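Adhesin (Streptococcus sanguinis SK1 = NCTC 7863, PDB 6VT2) binds sialylated glycans through tandem Siglec-like modules and probably helps the bacterium attach to host sialoglycoproteins. Local coordinates at residues Q12-R18 with V121-Q127; R37-R41 with R58-D62; T328-P332 with I395-T400. All blocks are in the same frame, centred on the assembly; numbering follows the deposited sequence.

Interaction 1. Residues Q12-R18 with V121-Q127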
loop_
_atom_site.group_PDB
_atom_site.type_symbol
_atom_site.label_atom_id
_atom_site.label_comp_id
_atom_site.label_asym_id
_atom_site.label_seq_id
_atom_site.Cartn_x
_atom_site.Cartn_y
_atom_site.Cartn_z
ATOM N N GLN A 12 42.612 -10.768 -10.576
ATOM C CA GLN A 12 43.049 -11.334 -11.870
ATOM C C GLN A 12 42.017 -10.957 -12.930
ATOM O O GLN A 12 42.347 -10.934 -14.077
ATOM C CB GLN A 12 43.187 -12.858 -11.974
ATOM C CG GLN A 12 43.278 -13.722 -10.752
ATOM C CD GLN A 12 42.935 -15.157 -11.130
ATOM O OE1 GLN A 12 43.722 -15.802 -11.790
ATOM N NE2 GLN A 12 41.737 -15.644 -10.804
ATOM N N GLU A 13 40.785 -10.795 -12.510
ATOM C CA GLU A 13 39.753 -10.449 -13.488
ATOM C C GLU A 13 38.884 -9.345 -12.901
ATOM O O GLU A 13 38.523 -9.442 -11.783
ATOM C CB GLU A 13 38.876 -11.653 -13.806
ATOM C CG GLU A 13 37.797 -11.354 -14.790
ATOM C CD GLU A 13 36.898 -12.530 -14.912
ATOM O OE1 GLU A 13 36.166 -12.769 -13.976
ATOM O OE2 GLU A 13 36.941 -13.208 -15.931
ATOM N N VAL A 14 38.552 -8.369 -13.707
ATOM C CA VAL A 14 37.681 -7.281 -13.254
ATOM C C VAL A 14 36.580 -7.190 -14.300
ATOM O O VAL A 14 36.895 -6.952 -15.431
ATOM C CB VAL A 14 38.433 -5.961 -13.156
ATOM C CG1 VAL A 14 37.470 -4.850 -12.790
ATOM C CG2 VAL A 14 39.550 -6.074 -12.135
ATOM N N ILE A 15 35.357 -7.442 -13.911
ATOM C CA ILE A 15 34.235 -7.304 -14.858
ATOM C C ILE A 15 33.835 -5.818 -14.918
ATOM O O ILE A 15 33.576 -5.311 -13.884
ATOM C CB ILE A 15 33.055 -8.183 -14.441
ATOM C CG1 ILE A 15 33.481 -9.638 -14.357
ATOM C CG2 ILE A 15 31.881 -7.988 -15.379
ATOM C CD1 ILE A 15 34.052 -10.151 -15.605
ATOM N N ALA A 16 33.720 -5.245 -16.108
ATOM C CA ALA A 16 33.378 -3.750 -16.128
ATOM C C ALA A 16 32.179 -3.729 -17.077
ATOM O O ALA A 16 32.261 -4.305 -18.099
ATOM C CB ALA A 16 34.494 -2.918 -16.677
ATOM N N TYR A 17 31.142 -3.043 -16.738
ATOM C CA TYR A 17 29.952 -3.043 -17.580
ATOM C C TYR A 17 30.034 -1.894 -18.572
ATOM O O TYR A 17 30.413 -0.851 -18.209
ATOM C CB TYR A 17 28.711 -2.971 -16.708
ATOM C CG TYR A 17 28.595 -4.236 -15.930
ATOM C CD1 TYR A 17 28.209 -5.389 -16.568
ATOM C CD2 TYR A 17 28.995 -4.301 -14.621
ATOM C CE1 TYR A 17 28.155 -6.592 -15.911
ATOM C CE2 TYR A 17 28.964 -5.501 -13.958
ATOM C CZ TYR A 17 28.526 -6.631 -14.594
ATOM O OH TYR A 17 28.542 -7.770 -13.884
ATOM N N ARG A 18 29.663 -2.154 -19.796
ATOM C CA ARG A 18 29.643 -1.180 -20.872
ATOM C C ARG A 18 28.845 0.045 -20.423
ATOM O O ARG A 18 27.770 -0.125 -19.976
ATOM C CB ARG A 18 28.982 -1.845 -22.067
ATOM C CG ARG A 18 28.789 -0.889 -23.211
ATOM C CD ARG A 18 28.440 -1.634 -24.467
ATOM N NE ARG A 18 27.271 -2.454 -24.286
ATOM C CZ ARG A 18 26.710 -3.179 -25.224
ATOM N NH1 ARG A 18 27.256 -3.220 -26.401
ATOM N NH2 ARG A 18 25.620 -3.863 -24.980
ATOM N N VAL A 121 42.807 -8.889 -16.090
ATOM C CA VAL A 121 42.016 -8.894 -17.308
ATOM C C VAL A 121 40.764 -8.111 -17.009
ATOM O O VAL A 121 39.992 -8.466 -16.106
ATOM C CB VAL A 121 41.664 -10.296 -17.768
ATOM C CG1 VAL A 121 40.906 -10.223 -19.077
ATOM C CG2 VAL A 121 42.956 -11.120 -17.985
ATOM N N LEU A 122 40.585 -7.034 -17.740
ATOM C CA LEU A 122 39.383 -6.232 -17.702
ATOM C C LEU A 122 38.436 -6.717 -18.777
ATOM O O LEU A 122 38.810 -6.791 -19.943
ATOM C CB LEU A 122 39.773 -4.769 -17.887
ATOM C CG LEU A 122 38.646 -3.775 -17.706
ATOM C CD1 LEU A 122 38.218 -3.733 -16.273
ATOM C CD2 LEU A 122 39.179 -2.425 -18.214
ATOM N N VAL A 123 37.251 -7.115 -18.373
ATOM C CA VAL A 123 36.306 -7.790 -19.246
ATOM C C VAL A 123 35.098 -6.911 -19.375
ATOM O O VAL A 123 34.451 -6.608 -18.364
ATOM C CB VAL A 123 35.947 -9.183 -18.709
ATOM C CG1 VAL A 123 35.000 -9.950 -19.645
ATOM C CG2 VAL A 123 37.162 -9.992 -18.443
ATOM N N ILE A 124 34.729 -6.594 -20.618
ATOM C CA ILE A 124 33.632 -5.667 -20.838
ATOM C C ILE A 124 32.344 -6.420 -21.140
ATOM O O ILE A 124 32.295 -7.193 -22.094
ATOM C CB ILE A 124 33.946 -4.680 -21.960
ATOM C CG1 ILE A 124 35.348 -4.042 -21.753
ATOM C CG2 ILE A 124 32.820 -3.739 -22.145
ATOM C CD1 ILE A 124 35.523 -3.461 -20.413
ATOM N N ARG A 125 31.317 -6.232 -20.311
ATOM C CA ARG A 125 30.069 -6.973 -20.413
ATOM C C ARG A 125 28.921 -6.004 -20.594
ATOM O O ARG A 125 28.999 -4.822 -20.210
ATOM C CB ARG A 125 29.861 -7.850 -19.170
ATOM C CG ARG A 125 31.001 -8.820 -18.999
ATOM C CD ARG A 125 31.299 -9.597 -20.229
ATOM N NE ARG A 125 30.168 -10.439 -20.596
ATOM C CZ ARG A 125 30.221 -11.307 -21.590
ATOM N NH1 ARG A 125 31.314 -11.386 -22.367
ATOM N NH2 ARG A 125 29.197 -12.100 -21.817
ATOM N N PRO A 126 27.825 -6.474 -21.147
ATOM C CA PRO A 126 26.660 -5.601 -21.298
ATOM C C PRO A 126 25.961 -5.381 -19.972
ATOM O O PRO A 126 26.004 -6.216 -19.068
ATOM C CB PRO A 126 25.776 -6.357 -22.296
ATOM C CG PRO A 126 26.025 -7.820 -21.889
ATOM C CD PRO A 126 27.583 -7.850 -21.582
ATOM N N GLN A 127 25.270 -4.245 -19.880
ATOM C CA GLN A 127 24.581 -3.925 -18.634
ATOM C C GLN A 127 23.547 -4.970 -18.233
ATOM O O GLN A 127 23.337 -5.215 -17.038
ATOM C CB GLN A 127 23.915 -2.561 -18.732
ATOM C CG GLN A 127 24.990 -1.477 -18.729
ATOM C CD GLN A 127 24.487 -0.089 -18.545
ATOM O OE1 GLN A 127 23.387 0.095 -18.087
ATOM N NE2 GLN A 127 25.299 0.909 -18.912
#
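Parallel pairing of edge strand 13-17 with 119-125, the last strand of the mixed sheet of a V-set-like immunoglobulin sandwich (the A'-G pairing), defines this contact. The axes of 13-17 and 121-125 approach to 4.7 Å at 31°, and hydrogen bonds such as V14 N to V121 O (2.8 Å) and A16 N to V123 O (2.7 Å) set the register. On the inward face, the small A16 CB fits the notch between L122 CD1 (3.8 Å) and I124 CD1 (3.9 Å), while V14 CG1 packs on L122 CD1 (3.7 Å). F22 and F24 of strand 21-29, in the facing sheet, cover this face. On the other face, V123 lies between two neighbours: E13 CG is 4.0 Å from V123 CG2, and I15 CD1 is 3.8 Å from V123 CB. Farther along, Y17 CE1 rests 3.9 Å from R125 CB. Past the strands, R18, salt-bridged to D186, accepts a closing bond from Q127 NE2 to R18 O at 2.9 Å.

Interaction 2. Residues R37-R41 with R58-D62. With SO4 (sulfate ion), chain L.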
loop_
_atom_site.group_PDB
_atom_site.type_symbol
_atom_site.label_atom_id
_atom_site.label_comp_id
_atom_site.label_asym_id
_atom_site.label_seq_id
_atom_site.Cartn_x
_atom_site.Cartn_y
_atom_site.Cartn_z
ATOM N N ARG A 37 57.394 3.690 -7.848
ATOM C CA ARG A 37 56.626 3.692 -9.100
ATOM C C ARG A 37 55.665 2.512 -9.081
ATOM O O ARG A 37 56.017 1.504 -8.606
ATOM C CB ARG A 37 57.517 3.498 -10.327
ATOM C CG ARG A 37 58.592 4.559 -10.508
ATOM C CD ARG A 37 59.499 4.328 -11.675
ATOM N NE ARG A 37 59.081 4.482 -13.051
ATOM C CZ ARG A 37 58.067 5.135 -13.546
ATOM N NH1 ARG A 37 57.896 5.092 -14.857
ATOM N NH2 ARG A 37 57.180 5.786 -12.827
ATOM N N VAL A 38 54.384 2.824 -9.437
ATOM C CA VAL A 38 53.471 1.659 -9.849
ATOM C C VAL A 38 52.994 2.028 -11.261
ATOM O O VAL A 38 52.603 3.098 -11.454
ATOM C CB VAL A 38 52.322 1.566 -8.844
ATOM C CG1 VAL A 38 51.317 0.513 -9.277
ATOM C CG2 VAL A 38 52.848 1.282 -7.445
ATOM N N ILE A 39 53.111 1.103 -12.183
ATOM C CA ILE A 39 52.849 1.313 -13.619
ATOM C C ILE A 39 51.780 0.315 -14.056
ATOM O O ILE A 39 51.838 -0.777 -13.648
ATOM C CB ILE A 39 54.155 0.995 -14.388
ATOM C CG1 ILE A 39 55.213 2.038 -14.071
ATOM C CG2 ILE A 39 53.943 0.863 -15.877
ATOM C CD1 ILE A 39 56.600 1.614 -14.477
ATOM N N VAL A 40 50.853 0.762 -14.884
ATOM C CA VAL A 40 49.909 -0.134 -15.565
ATOM C C VAL A 40 50.261 0.020 -17.029
ATOM O O VAL A 40 50.291 1.106 -17.463
ATOM C CB VAL A 40 48.454 0.236 -15.302
ATOM C CG1 VAL A 40 47.533 -0.741 -16.005
ATOM C CG2 VAL A 40 48.179 0.264 -13.835
ATOM N N ARG A 41 50.521 -1.073 -17.717
ATOM C CA ARG A 41 50.966 -0.905 -19.096
ATOM C C ARG A 41 50.529 -2.070 -19.978
ATOM O O ARG A 41 50.236 -3.137 -19.517
ATOM C CB ARG A 41 52.496 -0.804 -19.153
ATOM C CG ARG A 41 53.211 -2.013 -18.572
ATOM C CD ARG A 41 54.710 -2.057 -18.873
ATOM N NE ARG A 41 54.961 -2.522 -20.199
ATOM C CZ ARG A 41 56.145 -2.559 -20.747
ATOM N NH1 ARG A 41 57.187 -2.140 -20.066
ATOM N NH2 ARG A 41 56.289 -3.041 -21.953
ATOM N N ARG A 58 42.422 4.207 -16.633
ATOM C CA ARG A 58 43.187 5.230 -15.931
ATOM C C ARG A 58 43.660 4.638 -14.614
ATOM O O ARG A 58 43.163 3.695 -14.175
ATOM C CB ARG A 58 42.265 6.418 -15.670
ATOM C CG ARG A 58 41.707 6.951 -16.968
ATOM C CD ARG A 58 40.789 8.112 -16.746
ATOM N NE ARG A 58 41.503 9.238 -16.181
ATOM C CZ ARG A 58 40.899 10.287 -15.648
ATOM N NH1 ARG A 58 39.585 10.364 -15.660
ATOM N NH2 ARG A 58 41.599 11.277 -15.127
ATOM N N TYR A 59 44.696 5.235 -14.097
ATOM C CA TYR A 59 45.171 4.805 -12.802
ATOM C C TYR A 59 45.819 5.940 -12.045
ATOM O O TYR A 59 46.299 6.831 -12.630
ATOM C CB TYR A 59 46.065 3.572 -12.835
ATOM C CG TYR A 59 47.362 3.775 -13.541
ATOM C CD1 TYR A 59 47.439 3.790 -14.903
ATOM C CD2 TYR A 59 48.524 3.848 -12.820
ATOM C CE1 TYR A 59 48.648 3.950 -15.544
ATOM C CE2 TYR A 59 49.735 3.996 -13.442
ATOM C CZ TYR A 59 49.806 4.028 -14.808
ATOM O OH TYR A 59 51.033 4.152 -15.363
ATOM N N SER A 60 45.838 5.782 -10.744
ATOM C CA SER A 60 46.436 6.813 -9.892
ATOM C C SER A 60 46.941 6.176 -8.615
ATOM O O SER A 60 46.361 5.289 -8.137
ATOM C CB SER A 60 45.452 7.885 -9.595
ATOM O OG SER A 60 44.416 7.388 -8.833
ATOM N N THR A 61 48.036 6.687 -8.103
ATOM C CA THR A 61 48.523 6.215 -6.832
ATOM C C THR A 61 48.875 7.410 -5.949
ATOM O O THR A 61 49.793 8.074 -6.239
ATOM C CB THR A 61 49.784 5.415 -7.009
ATOM O OG1 THR A 61 49.554 4.413 -7.979
ATOM C CG2 THR A 61 50.215 4.786 -5.697
ATOM N N ASP A 62 48.114 7.613 -4.913
ATOM C CA ASP A 62 48.465 8.650 -3.953
ATOM C C ASP A 62 49.705 8.134 -3.215
ATOM O O ASP A 62 49.952 6.991 -3.153
ATOM C CB ASP A 62 47.266 8.876 -3.044
ATOM C CG ASP A 62 46.037 9.420 -3.756
ATOM O OD1 ASP A 62 46.100 9.702 -4.937
ATOM O OD2 ASP A 62 45.010 9.461 -3.124
HETATM S S SO4 L . 55.499 7.093 -14.445
HETATM O O1 SO4 L . 54.816 7.964 -15.348
HETATM O O2 SO4 L . 55.323 5.785 -14.805
HETATM O O3 SO4 L . 56.860 7.489 -14.466
HETATM O O4 SO4 L . 54.938 7.348 -13.149
HETATM O O HOH W 1 50.883 4.882 -10.203
HETATM O O HOH W 2 53.019 5.592 -13.733
HETATM O O HOH W 3 50.740 3.930 -18.031
#
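This is a face-to-face packing contact between the two sheets of the first Siglec-like module, made by an outermost strand of each. Strands 37-41 and 58-61 run antiparallel at 174°, but their axes stay 8.2 Å apart, too far for backbone pairing; V38 and V40 point across the gap, as do Y59 and T61. Y59 does most of the filling. Its p rotamer (chi1 65°) sends the ring across the gap, pointing its OH at strand 37-41, where V40 CG2 sits 3.7 Å from the centroid and only 14° off the ring normal, a CH-pi contact, while V38 O approaches the ring edge at 3.6 Å from Y59 CE2. Water completes the fit. One molecule bridges V38 O (2.8 Å) and T61 OG1 (2.6 Å), and T61 also bonds T78 of strand 76-83. Another donates to V40 O (2.9 Å) and accepts from Y59 OH (2.7 Å). Inside the module, V38 also packs on L76, T78, V100 and A102. Y59 thus fills the gap between edge strands, and side chains from two sheets meeting without backbone pairing are characteristic of an immunoglobulin-like beta sandwich.

Interaction 3. Residues T328-P332 with I395-T400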
loop_
_atom_site.group_PDB
_atom_site.type_symbol
_atom_site.label_atom_id
_atom_site.label_comp_id
_atom_site.label_asym_id
_atom_site.label_seq_id
_atom_site.Cartn_x
_atom_site.Cartn_y
_atom_site.Cartn_z
ATOM N N THR A 328 -32.766 1.414 26.805
ATOM C CA THR A 328 -33.378 0.763 27.956
ATOM C C THR A 328 -33.337 1.759 29.101
ATOM O O THR A 328 -32.229 2.168 29.497
ATOM C CB THR A 328 -32.594 -0.484 28.315
ATOM O OG1 THR A 328 -32.682 -1.384 27.213
ATOM C CG2 THR A 328 -33.185 -1.147 29.525
ATOM N N PRO A 329 -34.498 2.155 29.636
ATOM C CA PRO A 329 -34.498 3.054 30.791
ATOM C C PRO A 329 -33.798 2.445 31.991
ATOM O O PRO A 329 -33.913 1.249 32.259
ATOM C CB PRO A 329 -35.985 3.299 31.060
ATOM C CG PRO A 329 -36.656 2.920 29.796
ATOM C CD PRO A 329 -35.861 1.871 29.144
ATOM N N ASN A 330 -33.106 3.320 32.723
ATOM C CA ASN A 330 -32.666 3.050 34.090
ATOM C C ASN A 330 -33.799 3.300 35.055
ATOM O O ASN A 330 -34.613 4.202 34.861
ATOM C CB ASN A 330 -31.501 3.934 34.468
ATOM C CG ASN A 330 -30.270 3.654 33.595
ATOM O OD1 ASN A 330 -30.041 2.529 33.163
ATOM N ND2 ASN A 330 -29.540 4.668 33.309
ATOM N N ASN A 331 -33.864 2.450 36.067
ATOM C CA ASN A 331 -34.842 2.622 37.106
ATOM C C ASN A 331 -34.430 3.739 38.031
ATOM O O ASN A 331 -33.254 4.053 38.151
ATOM C CB ASN A 331 -34.971 1.327 37.872
ATOM C CG ASN A 331 -35.441 0.215 37.003
ATOM O OD1 ASN A 331 -34.884 -0.900 37.000
ATOM N ND2 ASN A 331 -36.454 0.485 36.246
ATOM N N PRO A 332 -35.378 4.341 38.725
ATOM C CA PRO A 332 -35.028 5.388 39.695
ATOM C C PRO A 332 -34.238 4.847 40.873
ATOM O O PRO A 332 -34.320 3.671 41.228
ATOM C CB PRO A 332 -36.385 5.929 40.146
ATOM C CG PRO A 332 -37.313 4.929 39.847
ATOM C CD PRO A 332 -36.826 4.118 38.640
ATOM N N ILE A 395 -41.655 1.566 32.638
ATOM C CA ILE A 395 -41.004 1.236 33.926
ATOM C C ILE A 395 -42.156 0.851 34.861
ATOM O O ILE A 395 -43.003 1.656 35.072
ATOM C CB ILE A 395 -40.231 2.415 34.460
ATOM C CG1 ILE A 395 -39.241 2.941 33.423
ATOM C CG2 ILE A 395 -39.584 2.117 35.780
ATOM C CD1 ILE A 395 -38.590 4.193 33.824
ATOM N N THR A 396 -42.127 -0.342 35.405
ATOM C CA THR A 396 -43.252 -0.830 36.215
ATOM C C THR A 396 -43.295 -0.142 37.573
ATOM O O THR A 396 -42.318 0.301 38.023
ATOM C CB THR A 396 -43.195 -2.352 36.299
ATOM O OG1 THR A 396 -41.927 -2.679 36.838
ATOM C CG2 THR A 396 -43.368 -2.982 34.950
ATOM N N ALA A 397 -44.475 -0.133 38.166
ATOM C CA ALA A 397 -44.766 0.535 39.441
ATOM C C ALA A 397 -43.982 -0.123 40.580
ATOM O O ALA A 397 -43.563 0.578 41.410
ATOM C CB ALA A 397 -46.240 0.534 39.689
ATOM N N ASP A 398 -43.563 -1.378 40.470
ATOM C CA ASP A 398 -42.689 -1.962 41.494
ATOM C C ASP A 398 -41.290 -1.342 41.447
ATOM O O ASP A 398 -40.587 -1.486 42.368
ATOM C CB ASP A 398 -42.684 -3.480 41.435
ATOM C CG ASP A 398 -42.187 -4.034 40.141
ATOM O OD1 ASP A 398 -41.872 -3.284 39.311
ATOM O OD2 ASP A 398 -42.068 -5.251 40.042
ATOM N N ARG A 399 -40.920 -0.650 40.379
ATOM C CA ARG A 399 -39.669 0.033 40.342
ATOM C C ARG A 399 -39.786 1.490 40.686
ATOM O O ARG A 399 -38.762 2.168 40.769
ATOM C CB ARG A 399 -39.078 -0.048 38.927
ATOM C CG ARG A 399 -38.972 -1.485 38.416
ATOM C CD ARG A 399 -37.581 -1.954 38.419
ATOM N NE ARG A 399 -37.461 -3.277 37.815
ATOM C CZ ARG A 399 -36.773 -4.282 38.354
ATOM N NH1 ARG A 399 -36.139 -4.117 39.515
ATOM N NH2 ARG A 399 -36.719 -5.452 37.729
ATOM N N THR A 400 -40.997 1.994 40.959
ATOM C CA THR A 400 -41.115 3.425 41.180
ATOM C C THR A 400 -41.844 3.810 42.449
ATOM O O THR A 400 -41.526 4.846 43.026
ATOM C CB THR A 400 -41.884 4.097 40.044
ATOM O OG1 THR A 400 -43.175 3.492 39.973
ATOM C CG2 THR A 400 -41.161 3.919 38.691
HETATM O O HOH W 4 -36.097 1.514 41.011
#
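Two loops of an atypical Rib domain meet here, 328-332 near the start of the domain and 395-400 close to its end, with no direct hydrogen bond between them and 272 Å² buried. I395 is the apolar wedge. Its m,t rotamer (chi1 -54°, chi2 172°) extends CD1 to 3.9 Å from P329 CB and turns CG2 to 4.4 Å from P332 CD; V378 and V380 of strand 378-381 and V356 of helix 346-360 also pack on it. N331, with chi1 -62° and chi2 132°, spreads its amide across the gap, so that ND2 lies 3.6 Å from I395 CG2. With an m chi1 (-54°) and an off-well chi2 of -106°, R399 places its CD 3.2 Å from N331 OD1. Just before it, T396 and D398 both adopt p, which lets T396 OG1 donate to D398 OD1 at 2.5 Å at the head of the 3-10 turn 397-399. The P329 side chain is about 5 Å from a calcium ion, held by T324, Y327 and D393. The endo-puckered ring of P332 brings CG to 3.3 Å from R399 O, and one water donates to both P332 O and R399 O at 2.8 Å each.

In the fold
Interactions 1 and 2 belong to the first Siglec-like module, with centres 19 Å apart and nearest atoms about 8 Å apart. Strands 13-17 and 35-41 are the two outermost strands of one mixed sheet, so interaction 1 works within that sheet while interaction 2 joins it to the antiparallel sheet opposite; interaction 2 is nested inside interaction 1 along the chain. The glycan pocket, including D94 to Y99, draws on strand 95-104, which lies between 119-125 and 35-41. Interaction 3 comes later in series, in the second Rib domain, its centre 91 and 100 Å from those of interactions 1 and 2. The spacing shows how extended the chain is; its two glycan-binding modules are consistent with avidity.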